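Local coordinates for ribonucleoside-diphosphate reductase subunit beta (Clostridium botulinum, PDB 6ZJK), which carries a di-iron centre and, as the small subunit of a class I ribonucleotide reductase, probably supplies the radical for making deoxyribonucleotides, at residues H169-E172 with R173-I177; A59-F62 with Y63-M66; T152-I155 with T156-K159. All blocks are in the same frame, centred on the assembly; numbering follows the deposited sequence.

Interaction 1 (H169-E172 with R173-I177); sequences HLLE and RNKFI
Glu-172 and Lys-175 form a weak salt bridge along one side of helix 168-186, in a local, one-turn contact near the start of that helix. Glu-172 OE2 and Lys-175 NZ are 3.4 Å apart, a long separation for such a pair. The glutamate chain reaches over by folding at chi2 (-72°), while the lysine bends at both chi2 and chi3. A second, long and weak partner for the same ammonium is Glu-31 of the second subunit, so the lysine has weak acidic partners on both subunits. One residue back, Leu-171 lays a methyl against the aliphatic part of the same lysine: CD2 lies 3.7 Å from Lys-175 CD, the two chains crossing obliquely. Beneath them runs the regular i to i+4 backbone ladder, with Phe-176 N 3.0 Å from Glu-172 O and Lys-175 N 3.1 Å from Leu-171 O.

The buried side of the turn belongs to Leu-170 and Asn-174. Leu-170 CG stands anti to the backbone N (chi1 176°), which carries CD1 forward along the helix to 3.7 Å from Asn-174 OD1; Phe-102 of helix 90-118 and Trp-164 pack on both residues. Arg-173 folds back so that its CG lies 3.7 Å from His-169 O, and then sends its guanidinium away to a salt bridge with Glu-279 and a cation-pi contact with Tyr-207. His-169 and Phe-176 meet rings of helix 262-287, Tyr-285 stacked and His-278 edge-to-face. The turn thus has the amphipathic pattern of a helix in the all-helical ribonucleotide reductase small-subunit fold, with a charged i to i+3 pair outward and a leucine inward.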
# COMPACT_ATOMS: atom_id res chain seq x y z
N HIS A 169 -1.04 18.16 25.85
CA HIS A 169 0.24 18.24 25.23
C HIS A 169 0.22 17.33 24.05
O HIS A 169 0.70 17.67 23.02
CB HIS A 169 1.34 17.74 26.15
CG HIS A 169 1.84 18.74 27.13
ND1 HIS A 169 1.16 19.05 28.29
CD2 HIS A 169 2.97 19.49 27.15
CE1 HIS A 169 1.83 19.96 28.96
NE2 HIS A 169 2.93 20.25 28.29
N LEU A 170 -0.31 16.14 24.24
CA LEU A 170 -0.40 15.16 23.19
C LEU A 170 -1.27 15.65 22.07
O LEU A 170 -0.93 15.54 20.93
CB LEU A 170 -0.82 13.83 23.71
CG LEU A 170 -1.04 12.73 22.70
CD1 LEU A 170 0.10 12.64 21.73
CD2 LEU A 170 -1.30 11.41 23.33
N LEU A 171 -2.35 16.28 22.39
CA LEU A 171 -3.19 16.81 21.37
C LEU A 171 -2.53 17.89 20.54
O LEU A 171 -2.63 17.87 19.37
CB LEU A 171 -4.45 17.36 21.97
CG LEU A 171 -5.73 17.34 21.18
CD1 LEU A 171 -6.49 18.59 21.36
CD2 LEU A 171 -5.49 17.13 19.72
N GLU A 172 -1.85 18.83 21.14
CA GLU A 172 -1.26 19.89 20.34
C GLU A 172 -0.17 19.38 19.43
O GLU A 172 -0.04 19.84 18.36
CB GLU A 172 -0.77 21.06 21.18
CG GLU A 172 -1.87 21.90 21.84
CD GLU A 172 -2.68 22.77 20.89
OE1 GLU A 172 -2.12 23.36 19.94
OE2 GLU A 172 -3.91 22.86 21.11
N ARG A 173 0.61 18.42 19.88
CA ARG A 173 1.63 17.80 19.08
C ARG A 173 0.98 17.25 17.84
O ARG A 173 1.35 17.61 16.73
CB ARG A 173 2.29 16.68 19.84
CG ARG A 173 3.50 17.06 20.63
CD ARG A 173 4.52 15.94 20.68
NE ARG A 173 5.54 16.08 19.66
CZ ARG A 173 6.54 15.26 19.49
NH1 ARG A 173 7.39 15.49 18.54
NH2 ARG A 173 6.73 14.22 20.23
N ASN A 174 -0.05 16.46 18.03
CA ASN A 174 -0.81 15.87 16.95
C ASN A 174 -1.27 16.89 15.96
O ASN A 174 -1.07 16.73 14.80
CB ASN A 174 -1.96 15.06 17.48
CG ASN A 174 -1.52 13.76 18.07
OD1 ASN A 174 -0.37 13.49 18.17
ND2 ASN A 174 -2.45 12.96 18.45
N LYS A 175 -1.82 17.97 16.40
CA LYS A 175 -2.26 18.97 15.48
C LYS A 175 -1.13 19.59 14.72
O LYS A 175 -1.26 19.90 13.58
CB LYS A 175 -2.98 20.04 16.23
CG LYS A 175 -4.40 19.68 16.50
CD LYS A 175 -4.82 20.25 17.81
CE LYS A 175 -5.26 21.68 17.68
NZ LYS A 175 -6.20 22.03 18.76
N PHE A 176 -0.03 19.83 15.38
CA PHE A 176 1.11 20.39 14.73
C PHE A 176 1.57 19.49 13.60
O PHE A 176 1.64 19.90 12.50
CB PHE A 176 2.25 20.55 15.72
CG PHE A 176 3.53 21.02 15.12
CD1 PHE A 176 3.67 22.31 14.72
CD2 PHE A 176 4.58 20.18 14.95
CE1 PHE A 176 4.83 22.75 14.15
CE2 PHE A 176 5.74 20.60 14.39
CZ PHE A 176 5.87 21.89 14.00
N ILE A 177 1.80 18.25 13.90
CA ILE A 177 2.35 17.33 12.92
C ILE A 177 1.40 17.14 11.74
O ILE A 177 1.82 17.15 10.58
CB ILE A 177 2.71 15.99 13.59
CG1 ILE A 177 3.88 16.20 14.56
CG2 ILE A 177 3.02 14.94 12.55
CD1 ILE A 177 4.22 14.99 15.43

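Interaction 2 (A59-F62 with Y63-M66)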
# COMPACT_ATOMS: atom_id res chain seq x y z
N ALA A 59 16.48 1.87 -6.59
CA ALA A 59 15.14 1.37 -6.34
C ALA A 59 15.06 -0.14 -6.32
O ALA A 59 14.39 -0.70 -5.52
CB ALA A 59 14.20 1.92 -7.34
N SER A 60 15.79 -0.81 -7.16
CA SER A 60 15.78 -2.23 -7.22
C SER A 60 16.16 -2.91 -5.97
O SER A 60 15.48 -3.79 -5.56
CB SER A 60 16.68 -2.74 -8.34
OG SER A 60 16.35 -2.14 -9.53
N ASP A 61 17.27 -2.55 -5.38
CA ASP A 61 17.66 -3.18 -4.15
C ASP A 61 16.74 -2.87 -2.98
O ASP A 61 16.55 -3.67 -2.18
CB ASP A 61 19.09 -2.87 -3.79
CG ASP A 61 20.03 -3.25 -4.88
OD1 ASP A 61 20.31 -4.43 -4.97
OD2 ASP A 61 20.45 -2.38 -5.66
N PHE A 62 16.16 -1.69 -2.96
CA PHE A 62 15.26 -1.31 -1.92
C PHE A 62 14.00 -2.20 -1.97
O PHE A 62 13.51 -2.57 -0.96
CB PHE A 62 14.87 0.16 -1.95
CG PHE A 62 15.97 1.11 -1.55
CD1 PHE A 62 17.25 0.70 -1.42
CD2 PHE A 62 15.70 2.40 -1.36
CE1 PHE A 62 18.23 1.59 -1.07
CE2 PHE A 62 16.65 3.28 -1.02
CZ PHE A 62 17.92 2.89 -0.88
N TYR A 63 13.52 -2.54 -3.16
CA TYR A 63 12.38 -3.39 -3.33
C TYR A 63 12.70 -4.70 -2.71
O TYR A 63 11.98 -5.19 -1.92
CB TYR A 63 12.04 -3.56 -4.80
CG TYR A 63 10.91 -4.47 -5.10
CD1 TYR A 63 11.09 -5.78 -5.28
CD2 TYR A 63 9.66 -3.99 -5.23
CE1 TYR A 63 10.05 -6.60 -5.58
CE2 TYR A 63 8.62 -4.79 -5.51
CZ TYR A 63 8.84 -6.09 -5.67
OH TYR A 63 7.85 -6.87 -5.95
N ARG A 64 13.83 -5.25 -3.03
CA ARG A 64 14.20 -6.54 -2.53
C ARG A 64 14.29 -6.62 -1.04
O ARG A 64 13.77 -7.49 -0.44
CB ARG A 64 15.47 -6.96 -3.21
CG ARG A 64 16.01 -8.31 -2.88
CD ARG A 64 17.26 -8.57 -3.70
NE ARG A 64 16.96 -9.25 -4.94
CZ ARG A 64 17.04 -8.73 -6.15
NH1 ARG A 64 17.45 -7.50 -6.34
NH2 ARG A 64 16.73 -9.46 -7.20
N THR A 65 14.98 -5.66 -0.46
CA THR A 65 15.20 -5.57 0.95
C THR A 65 13.89 -5.46 1.73
O THR A 65 13.70 -6.11 2.68
CB THR A 65 16.05 -4.33 1.23
OG1 THR A 65 17.35 -4.56 0.75
CG2 THR A 65 16.13 -4.08 2.65
N MET A 66 13.03 -4.60 1.26
CA MET A 66 11.77 -4.37 1.90
C MET A 66 10.93 -5.61 1.95
O MET A 66 10.40 -5.93 2.96
CB MET A 66 11.05 -3.23 1.25
CG MET A 66 11.63 -1.91 1.56
SD MET A 66 10.92 -0.56 0.74
CE MET A 66 9.84 0.14 1.93
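Thr-65 bonds back to Asp-61 twice, through its amide and through its hydroxyl, one turn along helix 58-68. The backbone N lies 3.1 Å from Asp-61 O in a nearly straight bond (N-H...O 168°). OG1 reaches the same oxygen at 3.2 Å, coming from above the carbonyl plane, and so the carbonyl accepts two donors from one residue. The threonine's first torsion of -70° sets this up: it places OG1 beside its own backbone N, facing back down the helix, and turns CG2 anti to that nitrogen.

Met-66 folds in a related way over the next carbonyl. Its CG rests 3.2 Å from Phe-62 O and the sulfur SD lies 3.7 Å from that oxygen, while the amide N donates to it at 3.0 Å. The chain is extended at chi2 and bends only at chi3. In Phe-62 itself, CB lies 3.3 Å from Tyr-63 N; with CG anti to the carbonyl carbon (chi1 -71°), the ring swings back from the following turn and meets Trp-58. Tyr-63 takes the other course: its ring leads away from the preceding turn, leaving CB 3.5 Å from Ser-60 O. Arg-64 also starts extended, then bends at chi3, which brings NH1 to 4.4 Å from Asp-61 OD1; this is too far for a salt bridge, and the stronger partner of the guanidinium is Glu-74 of the second subunit.

Tyr-63 OH also reaches across the dimer, where it is hydrogen-bonded to the amide oxygen OE1 of Gln-142 of the second subunit. Within its own chain, helix 58-68 lies against two long helices: Ala-59, Tyr-63 and Met-66 pack on helix 124-151, at Leu-129, Ile-132 and Gln-136 among others, while Phe-62 and Met-66 touch helix 225-255 at Val-243 and Thr-240.

Interaction 3 (T152-I155 with T156-K159); sequences TNPI and TRDK
Asn-153 OD1 is gripped by three donors at the start of helix 154-161. Thr-156 N gives a nearly straight bond, 3.2 Å from OD1 with an N-H...O angle of 173°, although it arrives from above the plane of the amide. Ile-155 N and Thr-156 OG1 add weak bonds to the same oxygen, at 3.1 and 3.5 Å. With CG between the backbone N and the carbonyl carbon (chi1 62°), the asparagine swings its amide forward to the N-H groups of the first turn.

This is an N-cap, in which a side-chain oxygen serves amides of the first turn that have no preceding helical carbonyl. Thr-152, just after helix 124-151, packs against the capped turn: its OG1 lies 3.3 Å from Thr-156 CG2, and the two side chains cross at about a right angle. The regular ladder then begins with Arg-157 N, 3.0 Å from Asn-153 O.

Arg-157 lays its guanidinium face over Pro-154, whose CA stands 3.7 Å above the plane, over the group's centre. At an edge, and in that plane, Asp-158 OD1 accepts from Arg-157 NE at 3.2 Å in a salt bridge. Another salt bridge joins NH1 to Asp-149 on helix 124-151, so that carboxylates from both helices help fix the rotation of the flat group. Arg-157 also packs on Asn-52 of the second subunit.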
# COMPACT_ATOMS: atom_id res chain seq x y z
N THR A 152 -3.68 -6.36 28.20
CA THR A 152 -4.61 -5.75 29.15
C THR A 152 -6.05 -5.95 28.66
O THR A 152 -6.29 -6.53 27.59
CB THR A 152 -4.25 -4.28 29.40
OG1 THR A 152 -4.95 -3.78 30.55
CG2 THR A 152 -4.54 -3.41 28.17
N ASN A 153 -7.01 -5.52 29.46
CA ASN A 153 -8.42 -5.79 29.20
C ASN A 153 -9.03 -4.69 28.34
O ASN A 153 -8.41 -3.64 28.12
CB ASN A 153 -9.16 -5.96 30.53
CG ASN A 153 -9.11 -4.72 31.36
OD1 ASN A 153 -9.72 -3.70 31.01
ND2 ASN A 153 -8.31 -4.75 32.43
N PRO A 154 -10.25 -4.91 27.80
CA PRO A 154 -10.81 -3.93 26.84
C PRO A 154 -10.97 -2.52 27.41
O PRO A 154 -10.85 -1.55 26.65
CB PRO A 154 -12.19 -4.52 26.49
CG PRO A 154 -12.06 -5.95 26.71
CD PRO A 154 -11.14 -6.09 27.91
N ILE A 155 -11.29 -2.38 28.70
CA ILE A 155 -11.53 -1.02 29.17
C ILE A 155 -10.23 -0.23 29.26
O ILE A 155 -10.12 0.87 28.73
CB ILE A 155 -12.28 -1.05 30.52
CG1 ILE A 155 -13.64 -1.72 30.34
CG2 ILE A 155 -12.51 0.35 31.04
CD1 ILE A 155 -14.78 -0.76 30.12
N THR A 156 -9.14 -0.82 29.77
CA THR A 156 -7.81 -0.21 29.79
C THR A 156 -7.31 0.10 28.38
O THR A 156 -6.63 1.11 28.17
CB THR A 156 -6.82 -1.12 30.52
OG1 THR A 156 -7.28 -1.35 31.85
CG2 THR A 156 -5.44 -0.49 30.55
N ARG A 157 -7.54 -0.86 27.47
CA ARG A 157 -7.11 -0.74 26.08
C ARG A 157 -7.66 0.52 25.44
O ARG A 157 -6.92 1.27 24.78
CB ARG A 157 -7.58 -1.97 25.30
CG ARG A 157 -7.33 -1.97 23.81
CD ARG A 157 -8.25 -3.01 23.10
NE ARG A 157 -9.65 -2.60 23.08
CZ ARG A 157 -10.69 -3.43 23.09
NH1 ARG A 157 -10.49 -4.75 23.12
NH2 ARG A 157 -11.92 -2.96 23.06
N ASP A 158 -8.97 0.76 25.61
CA ASP A 158 -9.63 1.91 24.98
C ASP A 158 -9.16 3.21 25.62
O ASP A 158 -9.13 4.25 24.94
CB ASP A 158 -11.17 1.78 25.09
CG ASP A 158 -11.78 0.82 24.04
OD1 ASP A 158 -11.04 0.25 23.21
OD2 ASP A 158 -13.02 0.63 24.06
N LYS A 159 -8.82 3.18 26.91
CA LYS A 159 -8.28 4.34 27.60
C LYS A 159 -6.92 4.75 27.03
O LYS A 159 -6.61 5.94 26.94
CB LYS A 159 -8.17 4.04 29.09
CG LYS A 159 -7.95 5.25 29.99
CD LYS A 159 -7.10 4.86 31.20
CE LYS A 159 -7.26 5.84 32.38
NZ LYS A 159 -6.79 5.32 33.68

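All three are local contacts between residues three to five apart; interactions 1 and 2 lie within a helix, while interaction 3 spans a helix start. The first two are partly buried and lie on opposite sides of the chain's centre, their centres 34 Å apart, whereas interaction 3 is a surface contact. They occupy three different helices, and each touches the second subunit. Their chemistry follows their place: 169-177 sets a weak charged pair against an inward leucine, 59-66 relies on a hydroxyl and a thioether folded over backbone carbonyls, and 152-159 spends its polar side chains on capping and on an arginine fixed between carboxylates. Interactions 1 and 3 come nearest, with atoms about 8 Å apart.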